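Local coordinates for HRDC domain-containing protein (Bifidobacterium adolescentis ATCC 15703, PDB 3CYM) that is not yet characterised, but probably acts as a 3'-5' exonuclease on nucleic acid, at residues D44-S49 and A170-L175; S152-S157 and R163-Y168. All blocks are in the same frame, centred on the assembly; numbering follows the deposited sequence.

Contact 1 (D44-S49 and A170-L175); sequences DAERAS and ALDVEL. With NA (sodium ion), chain B; NA (sodium ion), chain C.
D44 and D172 bring their carboxylates together on one sodium ion at what looks like the active site of an RNase D-like exonuclease of the DEDD class. The D-x-E pair D44 and E46, on central strand 40-47, faces D172 on helix 163-174; this fits the first and third sequence motifs of that class, and the two sodium ions probably occupy places related to those of the catalytic metals. The axes of 44-47 and 170-174 run nearly antiparallel, at 154°, and approach to 8.8 Å. The chain B sodium takes D44 OD2 at 2.7 Å, E46 OE2 at 2.7 Å and D172 OD2 at 2.5 Å, with three waters completing six ligands. It lies among three acidic groups: D44 OD2 and D172 OD2 come within 3.4 Å of each other, their carboxylate planes turned 41° apart, and the shared cation probably offsets their repulsion. D44 divides its oxygens, OD1 going to the chain C sodium at 2.8 Å, while waters 2 and 4 bridge the two ions. E46 reaches in on a chain bent at chi2 (-52°), which folds its carboxylate back toward the metal; Q61 also hydrogen-bonds to OE2. D172 gives one oxygen to the ion and the other, OD1, to a salt bridge with K149, so both of its carboxylate oxygens are engaged. Beside the metal ligands the contact turns apolar: V173 CG1 lies alongside D44 CB at 3.7 Å, and V173 also rests on Q61 and I69 of the sheet. Water 1 links strand and helix away from the metals, giving a weak hydrogen bond to D44 OD2. Its second hydrogen bond runs 2.8 Å from water 1 O to D172 O.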
loop_
_atom_site.group_PDB
_atom_site.type_symbol
_atom_site.label_atom_id
_atom_site.label_comp_id
_atom_site.label_asym_id
_atom_site.label_seq_id
_atom_site.Cartn_x
_atom_site.Cartn_y
_atom_site.Cartn_z
ATOM N N ASP A 44 2.176 11.480 -7.977
ATOM C CA ASP A 44 2.828 10.295 -7.401
ATOM C C ASP A 44 3.585 10.669 -6.124
ATOM O O ASP A 44 3.707 11.852 -5.795
ATOM C CB ASP A 44 3.796 9.656 -8.407
ATOM C CG ASP A 44 3.974 8.180 -8.184
ATOM O OD1 ASP A 44 3.285 7.609 -7.319
ATOM O OD2 ASP A 44 4.820 7.564 -8.859
ATOM N N ALA A 45 4.097 9.663 -5.413
ATOM C CA ALA A 45 4.893 9.889 -4.212
ATOM C C ALA A 45 5.891 8.770 -4.005
ATOM O O ALA A 45 5.623 7.613 -4.331
ATOM C CB ALA A 45 4.005 10.018 -2.991
ATOM N N GLU A 46 7.041 9.121 -3.444
ATOM C CA GLU A 46 8.040 8.129 -3.080
ATOM C C GLU A 46 8.192 8.029 -1.571
ATOM O O GLU A 46 8.101 9.028 -0.860
ATOM C CB GLU A 46 9.390 8.448 -3.719
ATOM C CG GLU A 46 9.386 8.553 -5.254
ATOM C CD GLU A 46 8.755 7.355 -5.951
ATOM O OE1 GLU A 46 9.076 6.203 -5.606
ATOM O OE2 GLU A 46 7.925 7.555 -6.867
ATOM N N ARG A 47 8.432 6.813 -1.093
ATOM C CA ARG A 47 8.672 6.588 0.326
ATOM C C ARG A 47 9.876 5.679 0.569
ATOM O O ARG A 47 10.249 4.870 -0.279
ATOM C CB ARG A 47 7.414 6.077 1.031
ATOM C CG ARG A 47 6.792 4.845 0.431
ATOM C CD ARG A 47 5.331 4.730 0.859
ATOM N NE ARG A 47 4.538 5.823 0.306
ATOM C CZ ARG A 47 3.884 5.777 -0.852
ATOM N NH1 ARG A 47 3.205 6.834 -1.260
ATOM N NH2 ARG A 47 3.895 4.681 -1.601
ATOM N N ALA A 48 10.486 5.823 1.734
ATOM C CA ALA A 48 11.700 5.089 2.041
ATOM C C ALA A 48 11.380 3.807 2.812
ATOM O O ALA A 48 11.941 3.569 3.884
ATOM C CB ALA A 48 12.649 5.979 2.817
ATOM N N SER A 49 10.465 3.004 2.255
ATOM C CA SER A 49 10.031 1.736 2.848
ATOM C C SER A 49 11.191 0.754 2.919
ATOM O O SER A 49 11.999 0.678 1.992
ATOM C CB SER A 49 8.895 1.122 2.027
ATOM O OG SER A 49 9.336 0.787 0.721
ATOM N N ALA A 170 10.434 11.692 -11.869
ATOM C CA ALA A 170 9.825 12.486 -12.927
ATOM C C ALA A 170 9.118 11.610 -13.959
ATOM O O ALA A 170 7.975 11.883 -14.330
ATOM C CB ALA A 170 10.860 13.335 -13.595
ATOM N N LEU A 171 9.789 10.548 -14.405
ATOM C CA LEU A 171 9.207 9.638 -15.393
ATOM C C LEU A 171 7.920 8.954 -14.930
ATOM O O LEU A 171 7.081 8.603 -15.753
ATOM C CB LEU A 171 10.236 8.615 -15.904
ATOM C CG LEU A 171 11.196 9.147 -16.981
ATOM C CD1 LEU A 171 12.373 8.188 -17.142
ATOM C CD2 LEU A 171 10.504 9.386 -18.325
ATOM N N ASP A 172 7.755 8.804 -13.617
ATOM C CA ASP A 172 6.537 8.224 -13.051
ATOM C C ASP A 172 5.259 9.081 -13.127
ATOM O O ASP A 172 4.151 8.539 -13.034
ATOM C CB ASP A 172 6.788 7.771 -11.613
ATOM C CG ASP A 172 7.178 6.314 -11.523
ATOM O OD1 ASP A 172 7.398 5.658 -12.566
ATOM O OD2 ASP A 172 7.253 5.808 -10.380
ATOM N N VAL A 173 5.409 10.399 -13.285
ATOM C CA VAL A 173 4.266 11.299 -13.554
ATOM C C VAL A 173 4.218 11.825 -14.994
ATOM O O VAL A 173 3.219 12.406 -15.402
ATOM C CB VAL A 173 4.197 12.505 -12.592
ATOM C CG1 VAL A 173 3.969 12.049 -11.183
ATOM C CG2 VAL A 173 5.444 13.369 -12.698
ATOM N N GLU A 174 5.295 11.596 -15.745
ATOM C CA GLU A 174 5.493 12.099 -17.118
ATOM C C GLU A 174 4.406 11.726 -18.141
ATOM O O GLU A 174 4.112 12.512 -19.045
ATOM C CB GLU A 174 6.893 11.671 -17.610
ATOM C CG GLU A 174 7.247 11.834 -19.115
ATOM C CD GLU A 174 7.407 13.282 -19.580
ATOM O OE1 GLU A 174 7.261 14.215 -18.760
ATOM O OE2 GLU A 174 7.670 13.491 -20.790
ATOM N N LEU A 175 3.798 10.553 -17.991
ATOM C CA LEU A 175 2.860 10.049 -19.005
ATOM C C LEU A 175 1.433 9.845 -18.523
ATOM O O LEU A 175 0.599 9.341 -19.271
ATOM C CB LEU A 175 3.389 8.746 -19.623
ATOM C CG LEU A 175 4.760 8.836 -20.305
ATOM C CD1 LEU A 175 5.311 7.452 -20.578
ATOM C CD2 LEU A 175 4.689 9.675 -21.579
HETATM NA NA NA B . 6.476 5.648 -8.045
HETATM NA NA NA C . 3.072 5.127 -6.135
HETATM O O HOH W 1 2.925 7.012 -11.027
HETATM O O HOH W 2 5.743 5.447 -5.810
HETATM O O HOH W 3 8.151 3.978 -7.296
HETATM O O HOH W 4 4.334 4.669 -8.188
HETATM O O HOH W 5 1.177 6.095 -7.612
HETATM O O HOH W 6 1.152 3.674 -5.955
#

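Contact 2 (S152-S157 and R163-Y168); sequences SAADWS and RDWRNY
A154 sets its methyl squarely over W165: CB stands 3.8 Å from the centroid of the six-membered ring, 7° off the normal, a CH-pi contact. Among the rings, W165 turns an edge toward the face of W156, the six-membered rings 5.5 Å apart between centroids with planes at 59°. W156 and Y168 meet rim to rim, W156 CZ2 lying 3.6 Å from Y168 CD2. The three rings form an aromatic cluster that packs the loop before helix 163-174 against its first two turns. Y168, four residues ahead of a metal-binding aspartate, is consistent with the tyrosine of motif III in the DEDDy branch of RNase D-like exonucleases; its CG is anti to the backbone N (chi1 172°), which carries the ring to S152, whose N lies over one face, and its OH hydrogen-bonds to K149. Polar backbone atoms take the ring edges: D155 O stands 3.1 Å from W165 CZ3, near the ring plane, and W165 O lies in the plane of W156. Replacing W165 by an alanine would probably open a gap under the A154 methyl and leave W156 without an edge against its face. Hydrogen bonds shape the loop, where D155 OD1 accepts from S157 N at 3.1 Å in an Asx turn and from S157 OG on the same face of the carboxylate, while OD2 forms a salt bridge with R302 and a hydrogen bond with Y303 OH.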
loop_
_atom_site.group_PDB
_atom_site.type_symbol
_atom_site.label_atom_id
_atom_site.label_comp_id
_atom_site.label_asym_id
_atom_site.label_seq_id
_atom_site.Cartn_x
_atom_site.Cartn_y
_atom_site.Cartn_z
ATOM N N SER A 152 13.053 1.861 -7.926
ATOM C CA SER A 152 11.822 1.612 -7.172
ATOM C C SER A 152 12.070 1.353 -5.688
ATOM O O SER A 152 11.315 1.829 -4.839
ATOM C CB SER A 152 11.034 0.447 -7.791
ATOM O OG SER A 152 11.690 -0.796 -7.599
ATOM N N ALA A 153 13.131 0.602 -5.380
ATOM C CA ALA A 153 13.435 0.211 -4.000
ATOM C C ALA A 153 14.528 1.071 -3.350
ATOM O O ALA A 153 15.253 0.612 -2.465
ATOM C CB ALA A 153 13.782 -1.288 -3.928
ATOM N N ALA A 154 14.621 2.322 -3.795
ATOM C CA ALA A 154 15.591 3.288 -3.290
ATOM C C ALA A 154 15.237 3.794 -1.889
ATOM O O ALA A 154 14.073 3.775 -1.471
ATOM C CB ALA A 154 15.704 4.465 -4.259
ATOM N N ASP A 155 16.250 4.249 -1.165
ATOM C CA ASP A 155 16.006 4.955 0.079
ATOM C C ASP A 155 15.741 6.409 -0.258
ATOM O O ASP A 155 16.676 7.195 -0.376
ATOM C CB ASP A 155 17.189 4.836 1.046
ATOM C CG ASP A 155 16.931 5.547 2.373
ATOM O OD1 ASP A 155 15.857 6.158 2.547
ATOM O OD2 ASP A 155 17.804 5.515 3.250
ATOM N N TRP A 156 14.464 6.772 -0.377
ATOM C CA TRP A 156 14.089 8.124 -0.820
ATOM C C TRP A 156 14.392 9.239 0.170
ATOM O O TRP A 156 14.233 10.416 -0.163
ATOM C CB TRP A 156 12.635 8.166 -1.286
ATOM C CG TRP A 156 12.473 7.388 -2.539
ATOM C CD1 TRP A 156 12.058 6.089 -2.655
ATOM C CD2 TRP A 156 12.789 7.833 -3.862
ATOM N NE1 TRP A 156 12.062 5.708 -3.981
ATOM C CE2 TRP A 156 12.513 6.760 -4.742
ATOM C CE3 TRP A 156 13.258 9.045 -4.395
ATOM C CZ2 TRP A 156 12.691 6.860 -6.130
ATOM C CZ3 TRP A 156 13.437 9.141 -5.784
ATOM C CH2 TRP A 156 13.154 8.054 -6.627
ATOM N N SER A 157 14.868 8.867 1.359
ATOM C CA SER A 157 15.326 9.838 2.364
ATOM C C SER A 157 16.745 10.349 2.123
ATOM O O SER A 157 17.213 11.229 2.845
ATOM C CB SER A 157 15.235 9.240 3.767
ATOM O OG SER A 157 16.219 8.245 3.964
ATOM N N ARG A 163 20.668 12.400 -9.650
ATOM C CA ARG A 163 19.996 12.773 -10.888
ATOM C C ARG A 163 19.188 11.625 -11.505
ATOM O O ARG A 163 18.121 11.859 -12.060
ATOM C CB ARG A 163 20.988 13.355 -11.905
ATOM C CG ARG A 163 20.313 14.113 -13.058
ATOM C CD ARG A 163 21.306 14.752 -14.010
ATOM N NE ARG A 163 20.772 14.773 -15.370
ATOM C CZ ARG A 163 20.203 15.825 -15.955
ATOM N NH1 ARG A 163 19.750 15.714 -17.199
ATOM N NH2 ARG A 163 20.086 16.984 -15.314
ATOM N N ASP A 164 19.696 10.399 -11.396
ATOM C CA ASP A 164 18.996 9.202 -11.883
ATOM C C ASP A 164 17.669 8.963 -11.166
ATOM O O ASP A 164 16.667 8.596 -11.810
ATOM C CB ASP A 164 19.869 7.958 -11.721
ATOM C CG ASP A 164 21.048 7.937 -12.671
ATOM O OD1 ASP A 164 20.853 8.165 -13.888
ATOM O OD2 ASP A 164 22.173 7.671 -12.195
ATOM N N TRP A 165 17.672 9.186 -9.846
ATOM C CA TRP A 165 16.495 9.014 -8.985
ATOM C C TRP A 165 15.445 10.074 -9.288
ATOM O O TRP A 165 14.246 9.768 -9.352
ATOM C CB TRP A 165 16.885 9.121 -7.508
ATOM C CG TRP A 165 17.746 8.009 -6.968
ATOM C CD1 TRP A 165 18.520 7.135 -7.679
ATOM C CD2 TRP A 165 17.955 7.694 -5.587
ATOM N NE1 TRP A 165 19.181 6.280 -6.825
ATOM C CE2 TRP A 165 18.855 6.604 -5.535
ATOM C CE3 TRP A 165 17.456 8.220 -4.384
ATOM C CZ2 TRP A 165 19.272 6.033 -4.327
ATOM C CZ3 TRP A 165 17.861 7.653 -3.194
ATOM C CH2 TRP A 165 18.769 6.573 -3.169
ATOM N N ARG A 166 15.904 11.320 -9.448
ATOM C CA ARG A 166 15.039 12.433 -9.835
ATOM C C ARG A 166 14.391 12.142 -11.183
ATOM O O ARG A 166 13.232 12.451 -11.392
ATOM C CB ARG A 166 15.825 13.747 -9.897
ATOM C CG ARG A 166 16.070 14.402 -8.538
ATOM C CD ARG A 166 16.568 15.837 -8.677
ATOM N NE ARG A 166 17.999 15.915 -8.974
ATOM C CZ ARG A 166 18.515 16.220 -10.164
ATOM N NH1 ARG A 166 17.724 16.483 -11.194
ATOM N NH2 ARG A 166 19.831 16.264 -10.324
ATOM N N ASN A 167 15.166 11.538 -12.083
ATOM C CA ASN A 167 14.694 11.112 -13.403
ATOM C C ASN A 167 13.608 10.030 -13.322
ATOM O O ASN A 167 12.580 10.124 -14.015
ATOM C CB ASN A 167 15.877 10.640 -14.261
ATOM C CG ASN A 167 15.480 10.316 -15.673
ATOM O OD1 ASN A 167 14.776 11.081 -16.321
ATOM N ND2 ASN A 167 15.937 9.175 -16.166
ATOM N N TYR A 168 13.840 9.025 -12.474
ATOM C CA TYR A 168 12.846 7.987 -12.179
ATOM C C TYR A 168 11.545 8.585 -11.653
ATOM O O TYR A 168 10.463 8.209 -12.098
ATOM C CB TYR A 168 13.399 6.964 -11.168
ATOM C CG TYR A 168 12.372 5.960 -10.649
ATOM C CD1 TYR A 168 12.190 4.721 -11.279
ATOM C CD2 TYR A 168 11.592 6.241 -9.520
ATOM C CE1 TYR A 168 11.249 3.794 -10.802
ATOM C CE2 TYR A 168 10.649 5.330 -9.043
ATOM C CZ TYR A 168 10.486 4.109 -9.684
ATOM O OH TYR A 168 9.550 3.214 -9.203
#

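Overall arrangement
From the N terminus the chain first lays down strand 40-47 in the middle of the mixed sheet; 120 residues of helix, strand and loop then separate the two segments of contact 1, which brings the end of helix 163-174 against the strand. Contact 2 is nested inside that long loop and closes a short one of its own, five residues between S157 and R163. Both contacts draw on helix 163-174, its start in contact 2 and its end in contact 1, and their centres are about 9 Å apart. They also meet directly, where R47 O and A48 pack on D155 and W156, so sheet, loop and helix join around the metal site.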